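Local atomic coordinates of D-glucosaminate-6-phosphate ammonia lyase (Salmonella typhimurium, PDB entry 7LCE), a protein that belongs to the selenocysteine synthase-like family of fold-type I enzymes that carry pyridoxal phosphate on a lysine. Residues A49-T54 and A232-H237; S67-C72 and G253-L258; L170-F175 and L184-D189. All blocks are in the same frame, centred on the assembly; numbering follows the deposited sequence.

Contact 1: residues A49-T54 and A232-H237; sequences ALVEKT and ACKAQH
Glu52 and Lys234 meet at the protein surface, where the ends of two side chains bridge a gap that their backbones leave wide; the nearest alpha carbons, those of Val51 and Lys234, are 8.4 Å apart. The ionic part of the contact is a single salt bridge, with Lys234 NZ donating to Glu52 OE1 at 3.0 Å. The ammonium group comes from above the carboxylate, 55° out of its plane, and the two side chains cross at about a right angle. Each reaches the meeting point differently. Lys234 is stretched out, every torsion beyond CG being close to 180°, whereas Glu52 starts with CG opposite the backbone N (chi1 -165°) and then bends at chi2. Lys234 NZ also forms a salt bridge with Asp66, the first residue of strand 66-70 and its stronger polar partner, so that Glu52 is the second acid on the amine. Two acids around one amine would probably favour its charged form.

The apolar part is slight. Val51 points toward 232-237, and its CG1 lies 4.3 Å from Lys234 CE, so the methylene part of the lysine passes beside the valine. Tyr68 of strand 66-70 touches both residues.

Hydrogen bonds inside 232-237 shape the turn that carries the lysine. Lys234 O takes two donors from opposite faces of its carbonyl plane: His237 ND1 at 3.0 Å, which has the oxygen in the plane of its ring, and His237 N at 3.2 Å.

Altogether, the contact joins helices 47-62 and 227-234 beside strand 66-70, outermost within this chain in the large mixed sheet: a surface salt bridge between two helices of the large domain of a fold-type I pyridoxal phosphate enzyme.

Contact 2: residues S67-C72 and G253-L258; sequences SYITSC and GLVYAL
Ile69 meets Leu254 and Val255 where helix 248-262 lies against strand 66-70, an outermost strand within this chain of the seven-stranded mixed sheet. This is helix-on-sheet packing in the large domain of a fold-type I pyridoxal phosphate enzyme, and all three residues are buried.

In the order of 253-258, Leu254 comes first and carries most of the helix's share. It points toward the strand, and with CG opposite the backbone N (chi1 171°) and chi2 near 63°, CD2 is the methyl that reaches the strand. That methyl rests among three carbons of one isoleucine, with Ile69 CG1 and CG2 each 3.9 Å away. The two side chains slide past each other in opposite directions, so the contact runs along their flanks. Val255 follows and adds a lighter touch through CG2, 4.3 Å from Ile69 CD1; Leu57 of helix 47-62 covers it from outside the pair. Farther along, Leu258 sets the same helix against Tyr61 of helix 47-62.

Across the interface the closest approach is Ile69 CD1 to Leu254 CD2, methyl against methyl at 3.7 Å.

Contact 3: residues L170-F175 and L184-D189; sequences LSIDDF and LPLIVD
Phe175 and Leu186 cross at about a right angle, the leucine reaching from the strand to the helix with both methyls. Leu186 CD1 lies 3.9 Å from Phe175 CB and equally far from Phe175 CD2, meeting the ring obliquely, while Leu186 CD2 sits 4.0 Å from Phe175 CB. The leucine is thus lodged against the root of the aromatic side chain, and the edge of the phenyl ring has Ser171 O in its plane.

One turn earlier, Ile172 extends a single methyl toward the strand. With CG1 opposite the backbone N (chi1 180°) and a bend at chi2, CD1 reaches two strand residues at once. Ile172 CD1 is 4.0 Å from Val188 CG2, the two side chains crossing at about a right angle, and 4.2 Å from Leu186 CD2. The turn is tied at its start by a capping box, in which Ser171 N donates to Asp174 OD2 at 3.2 Å and Asp174 N returns a weak bond to Ser171 OG.

The contact closes the beta-alpha-beta unit of strand 153-159, helix 172-181 and strand 186-189: Phe175 stacks edge-to-face with Tyr158 on the first strand, and Leu186 and Val188 form backbone hydrogen bonds with Met206 on strand 206-210.

How the contacts relate
Contacts 2 and 3 reach the same mixed sheet through different strands, 66-70, outermost within this chain, and 186-189 in its interior, while contact 1 ties together two helices beside it. Contacts 1 and 2 are neighbours, centres 12 Å apart, and their segments alternate along the chain: helix 47-62 leads into strand 66-70, and helix 227-234 is followed by helix 248-262. Thr54 joins them by packing on Ile69 and Val255. Both also touch a second subunit. Contact 3 falls in sequence between their halves, 24 Å from contact 1 and 23 Å from contact 2, centre to centre. Contacts 1 and 2 thus tie residues some 180 positions apart into one side of the domain, while contact 3 is local to one beta-alpha-beta unit.

Contact 1: residues A49-T54 and A232-H237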
ATOM      1  N   ALA A  49     -31.020  -0.488  38.068  1.00 73.29           N
ATOM      2  CA  ALA A  49     -31.850   0.522  38.713  1.00 73.64           C
ATOM      3  C   ALA A  49     -31.019   1.548  39.472  1.00 75.98           C
ATOM      4  O   ALA A  49     -31.407   2.720  39.549  1.00 73.01           O
ATOM      5  CB  ALA A  49     -32.849  -0.144  39.659  1.00 71.38           C
ATOM      6  N   LEU A  50     -29.896   1.126  40.058  1.00 78.44           N
ATOM      7  CA  LEU A  50     -29.034   2.070  40.765  1.00 74.90           C
ATOM      8  C   LEU A  50     -28.359   3.036  39.798  1.00 79.03           C
ATOM      9  O   LEU A  50     -28.216   4.225  40.102  1.00 74.82           O
ATOM     10  CB  LEU A  50     -27.993   1.311  41.584  1.00 68.73           C
ATOM     11  CG  LEU A  50     -27.081   2.183  42.444  1.00 63.96           C
ATOM     12  CD1 LEU A  50     -27.887   2.946  43.482  1.00 59.61           C
ATOM     13  CD2 LEU A  50     -26.013   1.332  43.101  1.00 57.20           C
ATOM     14  N   VAL A  51     -27.926   2.541  38.635  1.00 74.76           N
ATOM     15  CA  VAL A  51     -27.325   3.412  37.628  1.00 66.31           C
ATOM     16  C   VAL A  51     -28.344   4.431  37.141  1.00 74.09           C
ATOM     17  O   VAL A  51     -28.029   5.612  36.950  1.00 80.16           O
ATOM     18  CB  VAL A  51     -26.764   2.582  36.459  1.00 71.37           C
ATOM     19  CG1 VAL A  51     -26.418   3.489  35.283  1.00 55.69           C
ATOM     20  CG2 VAL A  51     -25.552   1.780  36.903  1.00 65.34           C
ATOM     21  N   GLU A  52     -29.579   3.985  36.923  1.00 76.45           N
ATOM     22  CA  GLU A  52     -30.616   4.870  36.411  1.00 73.67           C
ATOM     23  C   GLU A  52     -30.977   5.929  37.446  1.00 73.94           C
ATOM     24  O   GLU A  52     -31.026   7.124  37.134  1.00 78.09           O
ATOM     25  CB  GLU A  52     -31.841   4.033  36.023  1.00 68.34           C
ATOM     26  CG  GLU A  52     -32.867   4.730  35.147  1.00 84.14           C
ATOM     27  CD  GLU A  52     -32.328   5.017  33.753  1.00120.75           C
ATOM     28  OE1 GLU A  52     -31.271   4.453  33.396  1.00102.77           O
ATOM     29  OE2 GLU A  52     -32.965   5.798  33.013  1.00122.34           O
ATOM     30  N   LYS A  53     -31.201   5.502  38.693  1.00 67.52           N
ATOM     31  CA  LYS A  53     -31.625   6.411  39.756  1.00 69.09           C
ATOM     32  C   LYS A  53     -30.528   7.400  40.141  1.00 78.79           C
ATOM     33  O   LYS A  53     -30.808   8.587  40.364  1.00 77.45           O
ATOM     34  CB  LYS A  53     -32.068   5.606  40.980  1.00 68.40           C
ATOM     35  CG  LYS A  53     -32.836   6.407  42.025  1.00 64.60           C
ATOM     36  CD  LYS A  53     -34.137   6.941  41.440  1.00 73.71           C
ATOM     37  CE  LYS A  53     -35.044   7.539  42.506  1.00 86.52           C
ATOM     38  NZ  LYS A  53     -36.331   8.041  41.938  1.00 93.50           N
ATOM     39  N   THR A  54     -29.279   6.930  40.255  1.00 76.75           N
ATOM     40  CA  THR A  54     -28.188   7.834  40.607  1.00 61.33           C
ATOM     41  C   THR A  54     -27.988   8.899  39.538  1.00 67.37           C
ATOM     42  O   THR A  54     -27.661  10.047  39.862  1.00 73.50           O
ATOM     43  CB  THR A  54     -26.895   7.053  40.843  1.00 67.95           C
ATOM     44  OG1 THR A  54     -26.676   6.148  39.754  1.00 81.73           O
ATOM     45  CG2 THR A  54     -26.978   6.273  42.152  1.00 56.57           C
ATOM     46  N   ALA A 232     -25.436   6.924  25.562  1.00 69.14           N
ATOM     47  CA  ALA A 232     -24.280   6.326  24.902  1.00 52.81           C
ATOM     48  C   ALA A 232     -23.131   6.111  25.877  1.00 50.80           C
ATOM     49  O   ALA A 232     -22.320   5.198  25.685  1.00 69.79           O
ATOM     50  CB  ALA A 232     -23.827   7.197  23.733  1.00 54.51           C
ATOM     51  N   CYS A 233     -23.039   6.936  26.922  1.00 65.57           N
ATOM     52  CA  CYS A 233     -22.050   6.689  27.963  1.00 47.83           C
ATOM     53  C   CYS A 233     -22.400   5.431  28.746  1.00 55.02           C
ATOM     54  O   CYS A 233     -21.537   4.579  28.989  1.00 66.84           O
ATOM     55  CB  CYS A 233     -21.948   7.893  28.898  1.00 61.49           C
ATOM     56  SG  CYS A 233     -21.352   9.403  28.112  1.00 59.16           S
ATOM     57  N   LYS A 234     -23.670   5.296  29.143  1.00 55.93           N
ATOM     58  CA  LYS A 234     -24.100   4.106  29.870  1.00 56.39           C
ATOM     59  C   LYS A 234     -23.818   2.838  29.077  1.00 64.01           C
ATOM     60  O   LYS A 234     -23.472   1.804  29.661  1.00 59.87           O
ATOM     61  CB  LYS A 234     -25.591   4.201  30.195  1.00 52.71           C
ATOM     62  CG  LYS A 234     -25.952   5.331  31.148  1.00 63.17           C
ATOM     63  CD  LYS A 234     -27.447   5.363  31.436  1.00 51.04           C
ATOM     64  CE  LYS A 234     -27.793   6.461  32.430  1.00 76.74           C
ATOM     65  NZ  LYS A 234     -29.250   6.513  32.733  1.00 80.41           N
ATOM     66  N   ALA A 235     -23.928   2.907  27.749  1.00 60.42           N
ATOM     67  CA  ALA A 235     -23.702   1.744  26.898  1.00 45.56           C
ATOM     68  C   ALA A 235     -22.276   1.220  26.975  1.00 53.25           C
ATOM     69  O   ALA A 235     -22.015   0.114  26.487  1.00 73.38           O
ATOM     70  CB  ALA A 235     -24.042   2.082  25.445  1.00 56.15           C
ATOM     71  N   GLN A 236     -21.351   1.978  27.558  1.00 55.17           N
ATOM     72  CA  GLN A 236     -19.957   1.562  27.626  1.00 56.24           C
ATOM     73  C   GLN A 236     -19.684   0.541  28.725  1.00 61.32           C
ATOM     74  O   GLN A 236     -18.540   0.092  28.852  1.00 65.43           O
ATOM     75  CB  GLN A 236     -19.059   2.788  27.821  1.00 47.85           C
ATOM     76  CG  GLN A 236     -19.283   3.892  26.791  1.00 50.31           C
ATOM     77  CD  GLN A 236     -19.014   3.441  25.365  1.00 49.77           C
ATOM     78  OE1 GLN A 236     -18.156   2.593  25.122  1.00 64.99           O
ATOM     79  NE2 GLN A 236     -19.760   3.999  24.416  1.00 47.20           N
ATOM     80  N   HIS A 237     -20.695   0.156  29.515  1.00 70.08           N
ATOM     81  CA  HIS A 237     -20.480  -0.808  30.591  1.00 54.59           C
ATOM     82  C   HIS A 237     -20.099  -2.189  30.072  1.00 64.04           C
ATOM     83  O   HIS A 237     -19.462  -2.958  30.802  1.00 71.09           O
ATOM     84  CB  HIS A 237     -21.727  -0.914  31.472  1.00 64.90           C
ATOM     85  CG  HIS A 237     -22.831  -1.727  30.870  1.00 79.71           C
ATOM     86  ND1 HIS A 237     -23.812  -1.178  30.072  1.00 72.41           N
ATOM     87  CD2 HIS A 237     -23.107  -3.052  30.944  1.00 69.93           C
ATOM     88  CE1 HIS A 237     -24.647  -2.126  29.687  1.00 60.02           C
ATOM     89  NE2 HIS A 237     -24.240  -3.273  30.201  1.00 71.41           N
TER

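Contact 2: residues S67-C72 and G253-L258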
ATOM      1  N   SER A  67     -27.445  11.784  33.784  1.00 70.81           N
ATOM      2  CA  SER A  67     -26.075  11.737  34.274  1.00 63.53           C
ATOM      3  C   SER A  67     -25.632  10.287  34.395  1.00 55.52           C
ATOM      4  O   SER A  67     -26.453   9.368  34.457  1.00 78.29           O
ATOM      5  CB  SER A  67     -25.928  12.451  35.625  1.00 70.53           C
ATOM      6  OG  SER A  67     -26.231  13.832  35.519  1.00 67.03           O
ATOM      7  N   TYR A  68     -24.316  10.091  34.424  1.00 55.83           N
ATOM      8  CA  TYR A  68     -23.727   8.765  34.553  1.00 51.64           C
ATOM      9  C   TYR A  68     -22.499   8.866  35.442  1.00 58.75           C
ATOM     10  O   TYR A  68     -21.619   9.694  35.192  1.00 66.52           O
ATOM     11  CB  TYR A  68     -23.351   8.187  33.184  1.00 53.44           C
ATOM     12  CG  TYR A  68     -22.672   6.836  33.241  1.00 56.22           C
ATOM     13  CD1 TYR A  68     -23.369   5.704  33.645  1.00 62.20           C
ATOM     14  CD2 TYR A  68     -21.341   6.689  32.879  1.00 59.25           C
ATOM     15  CE1 TYR A  68     -22.755   4.467  33.696  1.00 49.90           C
ATOM     16  CE2 TYR A  68     -20.718   5.454  32.927  1.00 63.63           C
ATOM     17  CZ  TYR A  68     -21.430   4.346  33.336  1.00 61.87           C
ATOM     18  OH  TYR A  68     -20.817   3.112  33.384  1.00 56.50           O
ATOM     19  N   ILE A  69     -22.435   8.016  36.468  1.00 53.70           N
ATOM     20  CA  ILE A  69     -21.356   8.049  37.449  1.00 58.87           C
ATOM     21  C   ILE A  69     -20.211   7.164  36.974  1.00 62.99           C
ATOM     22  O   ILE A  69     -20.429   6.053  36.476  1.00 62.61           O
ATOM     23  CB  ILE A  69     -21.858   7.609  38.837  1.00 51.89           C
ATOM     24  CG1 ILE A  69     -22.911   8.582  39.362  1.00 58.42           C
ATOM     25  CG2 ILE A  69     -20.704   7.501  39.821  1.00 54.62           C
ATOM     26  CD1 ILE A  69     -23.327   8.310  40.793  1.00 60.54           C
ATOM     27  N   THR A  70     -18.989   7.663  37.126  1.00 57.80           N
ATOM     28  CA  THR A  70     -17.769   6.971  36.740  1.00 60.47           C
ATOM     29  C   THR A  70     -16.832   6.878  37.942  1.00 62.35           C
ATOM     30  O   THR A  70     -17.106   7.416  39.018  1.00 67.41           O
ATOM     31  CB  THR A  70     -17.083   7.690  35.574  1.00 60.88           C
ATOM     32  OG1 THR A  70     -16.712   9.011  35.987  1.00 50.45           O
ATOM     33  CG2 THR A  70     -18.013   7.783  34.376  1.00 58.17           C
ATOM     34  N   SER A  71     -15.708   6.181  37.749  1.00 66.80           N
ATOM     35  CA  SER A  71     -14.741   6.032  38.833  1.00 57.67           C
ATOM     36  C   SER A  71     -13.953   7.313  39.063  1.00 56.48           C
ATOM     37  O   SER A  71     -13.540   7.593  40.195  1.00 63.13           O
ATOM     38  CB  SER A  71     -13.787   4.876  38.536  1.00 55.98           C
ATOM     39  OG  SER A  71     -13.008   5.149  37.384  1.00 73.84           O
ATOM     40  N   CYS A  72     -13.727   8.095  38.012  1.00 72.43           N
ATOM     41  CA  CYS A  72     -12.952   9.323  38.117  1.00 73.24           C
ATOM     42  C   CYS A  72     -13.228  10.172  36.884  1.00 59.86           C
ATOM     43  O   CYS A  72     -13.882   9.733  35.936  1.00 64.63           O
ATOM     44  CB  CYS A  72     -11.460   9.017  38.262  1.00 53.70           C
ATOM     45  SG  CYS A  72     -10.821   7.937  36.966  1.00 66.98           S
ATOM     46  N   GLY A 253     -21.969   6.948  47.613  1.00 68.27           N
ATOM     47  CA  GLY A 253     -21.157   7.937  48.303  1.00 62.11           C
ATOM     48  C   GLY A 253     -21.128   9.276  47.591  1.00 75.74           C
ATOM     49  O   GLY A 253     -21.193  10.329  48.230  1.00 88.97           O
ATOM     50  N   LEU A 254     -21.045   9.256  46.259  1.00 72.65           N
ATOM     51  CA  LEU A 254     -21.044  10.506  45.503  1.00 71.74           C
ATOM     52  C   LEU A 254     -22.355  11.262  45.682  1.00 74.29           C
ATOM     53  O   LEU A 254     -22.356  12.488  45.849  1.00 79.84           O
ATOM     54  CB  LEU A 254     -20.788  10.226  44.023  1.00 69.02           C
ATOM     55  CG  LEU A 254     -20.985  11.418  43.084  1.00 61.21           C
ATOM     56  CD1 LEU A 254     -19.997  12.528  43.403  1.00 60.37           C
ATOM     57  CD2 LEU A 254     -20.871  10.989  41.629  1.00 62.34           C
ATOM     58  N   VAL A 255     -23.484  10.551  45.646  1.00 67.51           N
ATOM     59  CA  VAL A 255     -24.779  11.209  45.787  1.00 67.49           C
ATOM     60  C   VAL A 255     -24.909  11.841  47.167  1.00 76.84           C
ATOM     61  O   VAL A 255     -25.357  12.987  47.302  1.00 67.92           O
ATOM     62  CB  VAL A 255     -25.919  10.214  45.505  1.00 66.49           C
ATOM     63  CG1 VAL A 255     -27.272  10.890  45.696  1.00 69.64           C
ATOM     64  CG2 VAL A 255     -25.786   9.653  44.099  1.00 66.76           C
ATOM     65  N   TYR A 256     -24.516  11.109  48.214  1.00 75.75           N
ATOM     66  CA  TYR A 256     -24.593  11.669  49.559  1.00 81.82           C
ATOM     67  C   TYR A 256     -23.551  12.757  49.775  1.00 80.54           C
ATOM     68  O   TYR A 256     -23.760  13.660  50.594  1.00 86.01           O
ATOM     69  CB  TYR A 256     -24.458  10.563  50.607  1.00 71.65           C
ATOM     70  CG  TYR A 256     -25.777   9.897  50.929  1.00 77.84           C
ATOM     71  CD1 TYR A 256     -26.337   8.960  50.071  1.00 75.36           C
ATOM     72  CD2 TYR A 256     -26.472  10.225  52.085  1.00 75.57           C
ATOM     73  CE1 TYR A 256     -27.553   8.366  50.362  1.00 88.66           C
ATOM     74  CE2 TYR A 256     -27.683   9.632  52.386  1.00 89.60           C
ATOM     75  CZ  TYR A 256     -28.219   8.703  51.523  1.00 81.56           C
ATOM     76  OH  TYR A 256     -29.426   8.114  51.825  1.00 86.41           O
ATOM     77  N   ALA A 257     -22.432  12.698  49.053  1.00 74.56           N
ATOM     78  CA  ALA A 257     -21.460  13.781  49.127  1.00 66.01           C
ATOM     79  C   ALA A 257     -21.969  15.033  48.428  1.00 83.93           C
ATOM     80  O   ALA A 257     -21.655  16.150  48.852  1.00 99.34           O
ATOM     81  CB  ALA A 257     -20.128  13.341  48.525  1.00 68.88           C
ATOM     82  N   LEU A 258     -22.751  14.866  47.358  1.00 80.06           N
ATOM     83  CA  LEU A 258     -23.337  16.019  46.683  1.00 77.83           C
ATOM     84  C   LEU A 258     -24.360  16.723  47.568  1.00 87.12           C
ATOM     85  O   LEU A 258     -24.413  17.958  47.598  1.00 99.64           O
ATOM     86  CB  LEU A 258     -23.976  15.583  45.366  1.00 75.26           C
ATOM     87  CG  LEU A 258     -22.997  15.294  44.229  1.00 66.74           C
ATOM     88  CD1 LEU A 258     -23.746  14.902  42.971  1.00 69.37           C
ATOM     89  CD2 LEU A 258     -22.108  16.500  43.972  1.00 83.69           C
TER

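Contact 3: residues L170-F175 and L184-D189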
ATOM      1  N   LEU A 170      -9.971  30.239  22.612  1.00 81.70           N
ATOM      2  CA  LEU A 170     -11.366  30.481  22.282  1.00 65.35           C
ATOM      3  C   LEU A 170     -12.245  30.332  23.520  1.00 75.60           C
ATOM      4  O   LEU A 170     -11.887  29.669  24.498  1.00 79.63           O
ATOM      5  CB  LEU A 170     -11.827  29.518  21.189  1.00 65.47           C
ATOM      6  CG  LEU A 170     -11.133  29.665  19.837  1.00 70.76           C
ATOM      7  CD1 LEU A 170     -11.519  28.528  18.906  1.00 67.48           C
ATOM      8  CD2 LEU A 170     -11.482  31.004  19.215  1.00 65.98           C
ATOM      9  N   SER A 171     -13.414  30.962  23.465  1.00 79.93           N
ATOM     10  CA  SER A 171     -14.357  30.894  24.568  1.00 70.23           C
ATOM     11  C   SER A 171     -15.209  29.635  24.467  1.00 70.57           C
ATOM     12  O   SER A 171     -15.283  28.983  23.423  1.00 83.87           O
ATOM     13  CB  SER A 171     -15.257  32.127  24.578  1.00 80.18           C
ATOM     14  OG  SER A 171     -16.094  32.141  23.436  1.00 82.36           O
ATOM     15  N   ILE A 172     -15.860  29.295  25.583  1.00 82.95           N
ATOM     16  CA  ILE A 172     -16.771  28.152  25.591  1.00 58.50           C
ATOM     17  C   ILE A 172     -17.923  28.380  24.622  1.00 70.78           C
ATOM     18  O   ILE A 172     -18.460  27.425  24.047  1.00 83.25           O
ATOM     19  CB  ILE A 172     -17.273  27.879  27.023  1.00 69.95           C
ATOM     20  CG1 ILE A 172     -18.238  26.690  27.044  1.00 56.52           C
ATOM     21  CG2 ILE A 172     -17.922  29.123  27.616  1.00104.67           C
ATOM     22  CD1 ILE A 172     -17.617  25.393  26.573  1.00 60.88           C
ATOM     23  N   ASP A 173     -18.310  29.641  24.411  1.00 88.67           N
ATOM     24  CA  ASP A 173     -19.374  29.940  23.457  1.00 76.95           C
ATOM     25  C   ASP A 173     -18.967  29.550  22.043  1.00 68.87           C
ATOM     26  O   ASP A 173     -19.788  29.042  21.270  1.00 64.34           O
ATOM     27  CB  ASP A 173     -19.735  31.426  23.519  1.00 77.20           C
ATOM     28  CG  ASP A 173     -20.307  31.833  24.863  1.00101.84           C
ATOM     29  OD1 ASP A 173     -21.086  31.048  25.445  1.00 94.74           O
ATOM     30  OD2 ASP A 173     -19.977  32.942  25.337  1.00119.78           O
ATOM     31  N   ASP A 174     -17.701  29.782  21.687  1.00 79.12           N
ATOM     32  CA  ASP A 174     -17.226  29.438  20.351  1.00 68.75           C
ATOM     33  C   ASP A 174     -17.356  27.944  20.083  1.00 70.62           C
ATOM     34  O   ASP A 174     -17.744  27.534  18.983  1.00 74.94           O
ATOM     35  CB  ASP A 174     -15.775  29.889  20.184  1.00 66.42           C
ATOM     36  CG  ASP A 174     -15.640  31.398  20.093  1.00 93.07           C
ATOM     37  OD1 ASP A 174     -16.426  32.028  19.352  1.00 81.61           O
ATOM     38  OD2 ASP A 174     -14.749  31.953  20.772  1.00 99.32           O
ATOM     39  N   PHE A 175     -17.034  27.113  21.076  1.00 68.40           N
ATOM     40  CA  PHE A 175     -17.154  25.671  20.894  1.00 63.75           C
ATOM     41  C   PHE A 175     -18.609  25.238  20.748  1.00 72.86           C
ATOM     42  O   PHE A 175     -18.927  24.394  19.902  1.00 72.95           O
ATOM     43  CB  PHE A 175     -16.486  24.941  22.056  1.00 66.24           C
ATOM     44  CG  PHE A 175     -15.027  24.681  21.835  1.00 71.41           C
ATOM     45  CD1 PHE A 175     -14.097  25.684  22.034  1.00 57.74           C
ATOM     46  CD2 PHE A 175     -14.589  23.441  21.406  1.00 56.49           C
ATOM     47  CE1 PHE A 175     -12.756  25.455  21.823  1.00 62.59           C
ATOM     48  CE2 PHE A 175     -13.250  23.205  21.193  1.00 59.89           C
ATOM     49  CZ  PHE A 175     -12.331  24.213  21.402  1.00 62.40           C
ATOM     50  N   LEU A 184     -22.285  17.844  16.049  1.00 54.31           N
ATOM     51  CA  LEU A 184     -21.300  17.073  16.773  1.00 60.12           C
ATOM     52  C   LEU A 184     -21.430  17.330  18.267  1.00 64.97           C
ATOM     53  O   LEU A 184     -21.758  18.445  18.685  1.00 69.07           O
ATOM     54  CB  LEU A 184     -19.881  17.436  16.323  1.00 60.84           C
ATOM     55  CG  LEU A 184     -19.564  17.141  14.860  1.00 73.01           C
ATOM     56  CD1 LEU A 184     -18.156  17.603  14.525  1.00 61.33           C
ATOM     57  CD2 LEU A 184     -19.736  15.657  14.569  1.00 61.88           C
ATOM     58  N   PRO A 185     -21.187  16.321  19.101  1.00 58.35           N
ATOM     59  CA  PRO A 185     -21.291  16.532  20.547  1.00 58.31           C
ATOM     60  C   PRO A 185     -20.101  17.320  21.071  1.00 62.91           C
ATOM     61  O   PRO A 185     -18.964  17.130  20.633  1.00 67.88           O
ATOM     62  CB  PRO A 185     -21.319  15.107  21.110  1.00 61.22           C
ATOM     63  CG  PRO A 185     -20.558  14.310  20.112  1.00 58.63           C
ATOM     64  CD  PRO A 185     -20.875  14.920  18.769  1.00 55.39           C
ATOM     65  N   LEU A 186     -20.376  18.218  22.013  1.00 66.92           N
ATOM     66  CA  LEU A 186     -19.340  18.994  22.680  1.00 53.96           C
ATOM     67  C   LEU A 186     -19.079  18.403  24.056  1.00 59.06           C
ATOM     68  O   LEU A 186     -20.006  18.243  24.855  1.00 77.64           O
ATOM     69  CB  LEU A 186     -19.746  20.463  22.815  1.00 63.45           C
ATOM     70  CG  LEU A 186     -18.804  21.306  23.678  1.00 55.24           C
ATOM     71  CD1 LEU A 186     -17.394  21.289  23.107  1.00 55.06           C
ATOM     72  CD2 LEU A 186     -19.311  22.727  23.821  1.00 64.72           C
ATOM     73  N   ILE A 187     -17.818  18.085  24.328  1.00 66.32           N
ATOM     74  CA  ILE A 187     -17.403  17.476  25.585  1.00 57.45           C
ATOM     75  C   ILE A 187     -16.602  18.507  26.362  1.00 62.65           C
ATOM     76  O   ILE A 187     -15.698  19.145  25.810  1.00 71.50           O
ATOM     77  CB  ILE A 187     -16.581  16.200  25.343  1.00 51.52           C
ATOM     78  CG1 ILE A 187     -17.374  15.220  24.478  1.00 51.35           C
ATOM     79  CG2 ILE A 187     -16.187  15.549  26.659  1.00 39.09           C
ATOM     80  CD1 ILE A 187     -16.632  13.945  24.160  1.00 40.39           C
ATOM     81  N   VAL A 188     -16.930  18.672  27.640  1.00 61.40           N
ATOM     82  CA  VAL A 188     -16.274  19.645  28.502  1.00 60.19           C
ATOM     83  C   VAL A 188     -15.628  18.905  29.662  1.00 68.76           C
ATOM     84  O   VAL A 188     -16.295  18.140  30.368  1.00 71.33           O
ATOM     85  CB  VAL A 188     -17.256  20.713  29.015  1.00 56.77           C
ATOM     86  CG1 VAL A 188     -16.587  21.566  30.073  1.00 60.31           C
ATOM     87  CG2 VAL A 188     -17.739  21.577  27.868  1.00 66.27           C
ATOM     88  N   ASP A 189     -14.334  19.133  29.851  1.00 68.06           N
ATOM     89  CA  ASP A 189     -13.611  18.606  30.999  1.00 55.87           C
ATOM     90  C   ASP A 189     -13.619  19.673  32.087  1.00 71.52           C
ATOM     91  O   ASP A 189     -12.894  20.670  31.997  1.00 76.16           O
ATOM     92  CB  ASP A 189     -12.190  18.216  30.601  1.00 49.12           C
ATOM     93  CG  ASP A 189     -11.345  17.775  31.784  1.00 73.23           C
ATOM     94  OD1 ASP A 189     -11.900  17.521  32.875  1.00 72.35           O
ATOM     95  OD2 ASP A 189     -10.112  17.668  31.613  1.00 67.86           O
TER